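Local coordinates for proteasome assembly chaperone family protein (Pyrococcus furiosus DSM 3638, PDB 3WZ2) that is an archaeal homologue of proteasome-assembly chaperones, of the PAC2 family, and probably works with the proteasome, at residues 55-60 against 85-90. Residues are numbered along the deposited sequence; the frame is centred on the assembly and turned at random.
Sequences LFIPPM and ADIFLP
Ile57, Pro58 and Met60 meet Ile87 in a small, wholly apolar contact of the PAC2-family fold, where the chain has left strands 47-53 and 80-85 of its mixed beta-sheet. One loop leads from strand 47-53 to strand 60-64, which Met60 opens; the other joins strand 80-85 to helix 91-107, with Pro90 at the N-cap position of that helix. The pair is a worked example of how two segments can be joined by side chains alone: no hydrogen bond links them, and their backbones stay well apart, the nearest CA atoms, those of Ile57 and Leu89, lying 8.1 Å from each other.

Ile87 is the shared centre, and its two branches serve different partners. CG1 sits between the backbone N and the carbonyl carbon (chi1 51°), from where the extended chain carries CD1 to the opposing loop. The branch methyl CG2 turns instead to the thioether of Met60, with SD and Ile87 CG2 a loose 4.3 Å apart. Ile57 runs across Ile87 at roughly a right angle and offers its own branch methyl, CG2, which lies anti to the backbone N.

Leu72 of strand 72-77 also touches Ile57, Ile87 and Leu89 and so links the two segments, while Pro71 packs on Ile57 and Met60. Asp86 is held by a salt bridge from OD2 to Arg73. A second subunit is close by: its Asn95 donates to the carbonyl oxygens of Leu55 and Ile57, and one of its strands pairs antiparallel with Met60, carrying the sheet across the interface.

In the closest approach, the end methyl CD1 of Ile87 comes up against ring carbon CD of Pro58 at 3.8 Å and, at 3.9 Å, Ile57 CG2.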
ATOM      1  N   LEU B  55      13.607  -3.265  -9.351  1.00 26.57           N
ATOM      2  CA  LEU B  55      13.065  -1.916  -9.145  1.00 29.56           C
ATOM      3  C   LEU B  55      12.846  -1.619  -7.686  1.00 28.86           C
ATOM      4  O   LEU B  55      12.693  -0.473  -7.313  1.00 25.20           O
ATOM      5  CB  LEU B  55      11.726  -1.751  -9.852  1.00 32.67           C
ATOM      6  CG  LEU B  55      11.757  -1.930 -11.374  1.00 38.42           C
ATOM      7  CD1 LEU B  55      10.314  -2.018 -11.891  1.00 40.95           C
ATOM      8  CD2 LEU B  55      12.533  -0.804 -12.056  1.00 39.77           C
ATOM      9  N   PHE B  56      12.775  -2.655  -6.854  1.00 27.54           N
ATOM     10  CA  PHE B  56      12.482  -2.428  -5.437  1.00 26.35           C
ATOM     11  C   PHE B  56      13.737  -2.255  -4.592  1.00 24.67           C
ATOM     12  O   PHE B  56      13.650  -1.978  -3.393  1.00 26.13           O
ATOM     13  CB  PHE B  56      11.579  -3.554  -4.919  1.00 30.06           C
ATOM     14  CG  PHE B  56      10.279  -3.666  -5.689  1.00 34.17           C
ATOM     15  CD1 PHE B  56      10.122  -4.608  -6.692  1.00 37.99           C
ATOM     16  CD2 PHE B  56       9.239  -2.786  -5.435  1.00 38.87           C
ATOM     17  CE1 PHE B  56       8.943  -4.688  -7.412  1.00 41.22           C
ATOM     18  CE2 PHE B  56       8.061  -2.855  -6.159  1.00 41.16           C
ATOM     19  CZ  PHE B  56       7.917  -3.806  -7.148  1.00 40.12           C
ATOM     20  N   ILE B  57      14.904  -2.410  -5.201  1.00 22.56           N
ATOM     21  CA  ILE B  57      16.165  -2.045  -4.546  1.00 23.99           C
ATOM     22  C   ILE B  57      16.388  -0.559  -4.763  1.00 22.59           C
ATOM     23  O   ILE B  57      16.340  -0.088  -5.884  1.00 20.45           O
ATOM     24  CB  ILE B  57      17.345  -2.855  -5.114  1.00 23.69           C
ATOM     25  CG1 ILE B  57      17.208  -4.322  -4.705  1.00 23.42           C
ATOM     26  CG2 ILE B  57      18.675  -2.296  -4.604  1.00 24.90           C
ATOM     27  CD1 ILE B  57      18.096  -5.246  -5.497  1.00 25.00           C
ATOM     28  N   PRO B  58      16.586   0.195  -3.689  1.00 22.65           N
ATOM     29  CA  PRO B  58      16.647   1.634  -3.926  1.00 25.03           C
ATOM     30  C   PRO B  58      17.863   2.061  -4.755  1.00 22.88           C
ATOM     31  O   PRO B  58      18.891   1.373  -4.744  1.00 23.76           O
ATOM     32  CB  PRO B  58      16.686   2.256  -2.520  1.00 27.02           C
ATOM     33  CG  PRO B  58      16.823   1.147  -1.564  1.00 26.79           C
ATOM     34  CD  PRO B  58      16.558  -0.155  -2.270  1.00 26.64           C
ATOM     35  N   PRO B  59      17.713   3.121  -5.530  1.00 21.92           N
ATOM     36  CA  PRO B  59      18.741   3.544  -6.508  1.00 22.87           C
ATOM     37  C   PRO B  59      20.044   4.016  -5.856  1.00 21.53           C
ATOM     38  O   PRO B  59      20.010   4.891  -5.001  1.00 19.95           O
ATOM     39  CB  PRO B  59      18.074   4.716  -7.238  1.00 22.79           C
ATOM     40  CG  PRO B  59      17.003   5.219  -6.308  1.00 24.31           C
ATOM     41  CD  PRO B  59      16.560   4.041  -5.502  1.00 24.00           C
ATOM     42  N   MET B  60      21.160   3.429  -6.264  1.00 22.90           N
ATOM     43  CA  MET B  60      22.491   3.769  -5.733  1.00 25.81           C
ATOM     44  C   MET B  60      23.556   2.997  -6.474  1.00 25.89           C
ATOM     45  O   MET B  60      23.278   1.917  -6.985  1.00 28.99           O
ATOM     46  CB  MET B  60      22.603   3.466  -4.241  1.00 26.92           C
ATOM     47  CG  MET B  60      22.618   2.002  -3.930  1.00 30.77           C
ATOM     48  SD  MET B  60      22.381   1.727  -2.186  1.00 35.97           S
ATOM     49  CE  MET B  60      23.982   1.960  -1.481  1.00 44.08           C
ATOM     50  N   ALA B  85      25.042  -8.264   0.687  1.00 19.02           N
ATOM     51  CA  ALA B  85      24.121  -7.159   0.575  1.00 20.77           C
ATOM     52  C   ALA B  85      24.504  -6.029   1.517  1.00 22.89           C
ATOM     53  O   ALA B  85      24.714  -6.259   2.696  1.00 24.70           O
ATOM     54  CB  ALA B  85      22.703  -7.629   0.890  1.00 20.69           C
ATOM     55  N   ASP B  86      24.493  -4.800   1.020  1.00 24.64           N
ATOM     56  CA  ASP B  86      24.761  -3.647   1.844  1.00 27.52           C
ATOM     57  C   ASP B  86      23.522  -2.921   2.364  1.00 29.17           C
ATOM     58  O   ASP B  86      23.658  -1.946   3.082  1.00 28.70           O
ATOM     59  CB  ASP B  86      25.697  -2.696   1.097  1.00 31.15           C
ATOM     60  CG  ASP B  86      27.149  -3.228   1.054  1.00 35.05           C
ATOM     61  OD1 ASP B  86      27.594  -3.810   2.057  1.00 37.54           O
ATOM     62  OD2 ASP B  86      27.827  -3.109   0.009  1.00 37.39           O
ATOM     63  N   ILE B  87      22.331  -3.436   2.078  1.00 28.34           N
ATOM     64  CA  ILE B  87      21.091  -2.857   2.587  1.00 30.70           C
ATOM     65  C   ILE B  87      20.266  -3.989   3.207  1.00 32.66           C
ATOM     66  O   ILE B  87      20.428  -5.153   2.840  1.00 26.97           O
ATOM     67  CB  ILE B  87      20.325  -2.125   1.465  1.00 32.00           C
ATOM     68  CG1 ILE B  87      20.172  -3.029   0.268  1.00 37.59           C
ATOM     69  CG2 ILE B  87      21.136  -0.924   1.004  1.00 31.98           C
ATOM     70  CD1 ILE B  87      19.239  -2.476  -0.784  1.00 40.80           C
ATOM     71  N   PHE B  88      19.430  -3.666   4.178  1.00 36.43           N
ATOM     72  CA  PHE B  88      18.642  -4.705   4.876  1.00 42.66           C
ATOM     73  C   PHE B  88      17.262  -4.532   4.289  1.00 38.71           C
ATOM     74  O   PHE B  88      16.678  -3.485   4.390  1.00 44.57           O
ATOM     75  CB  PHE B  88      18.679  -4.605   6.440  1.00 47.44           C
ATOM     76  CG  PHE B  88      17.886  -5.717   7.179  1.00 54.55           C
ATOM     77  CD1 PHE B  88      18.515  -6.884   7.648  1.00 55.32           C
ATOM     78  CD2 PHE B  88      16.509  -5.563   7.455  1.00 54.00           C
ATOM     79  CE1 PHE B  88      17.792  -7.868   8.335  1.00 57.51           C
ATOM     80  CE2 PHE B  88      15.789  -6.547   8.129  1.00 53.49           C
ATOM     81  CZ  PHE B  88      16.426  -7.703   8.562  1.00 55.35           C
ATOM     82  N   LEU B  89      16.789  -5.573   3.633  1.00 32.93           N
ATOM     83  CA  LEU B  89      15.684  -5.495   2.728  1.00 32.04           C
ATOM     84  C   LEU B  89      14.421  -5.988   3.402  1.00 28.72           C
ATOM     85  O   LEU B  89      14.477  -6.712   4.371  1.00 27.74           O
ATOM     86  CB  LEU B  89      15.987  -6.341   1.496  1.00 34.44           C
ATOM     87  CG  LEU B  89      17.036  -5.726   0.558  1.00 37.21           C
ATOM     88  CD1 LEU B  89      17.245  -6.598  -0.639  1.00 37.81           C
ATOM     89  CD2 LEU B  89      16.618  -4.325   0.094  1.00 41.35           C
ATOM     90  N   PRO B  90      13.269  -5.595   2.880  1.00 26.43           N
ATOM     91  CA  PRO B  90      12.026  -6.064   3.483  1.00 26.28           C
ATOM     92  C   PRO B  90      11.725  -7.530   3.175  1.00 26.10           C
ATOM     93  O   PRO B  90      12.261  -8.074   2.198  1.00 22.85           O
ATOM     94  CB  PRO B  90      10.954  -5.149   2.858  1.00 27.61           C
ATOM     95  CG  PRO B  90      11.585  -4.595   1.625  1.00 28.75           C
ATOM     96  CD  PRO B  90      13.060  -4.517   1.905  1.00 27.51           C
TER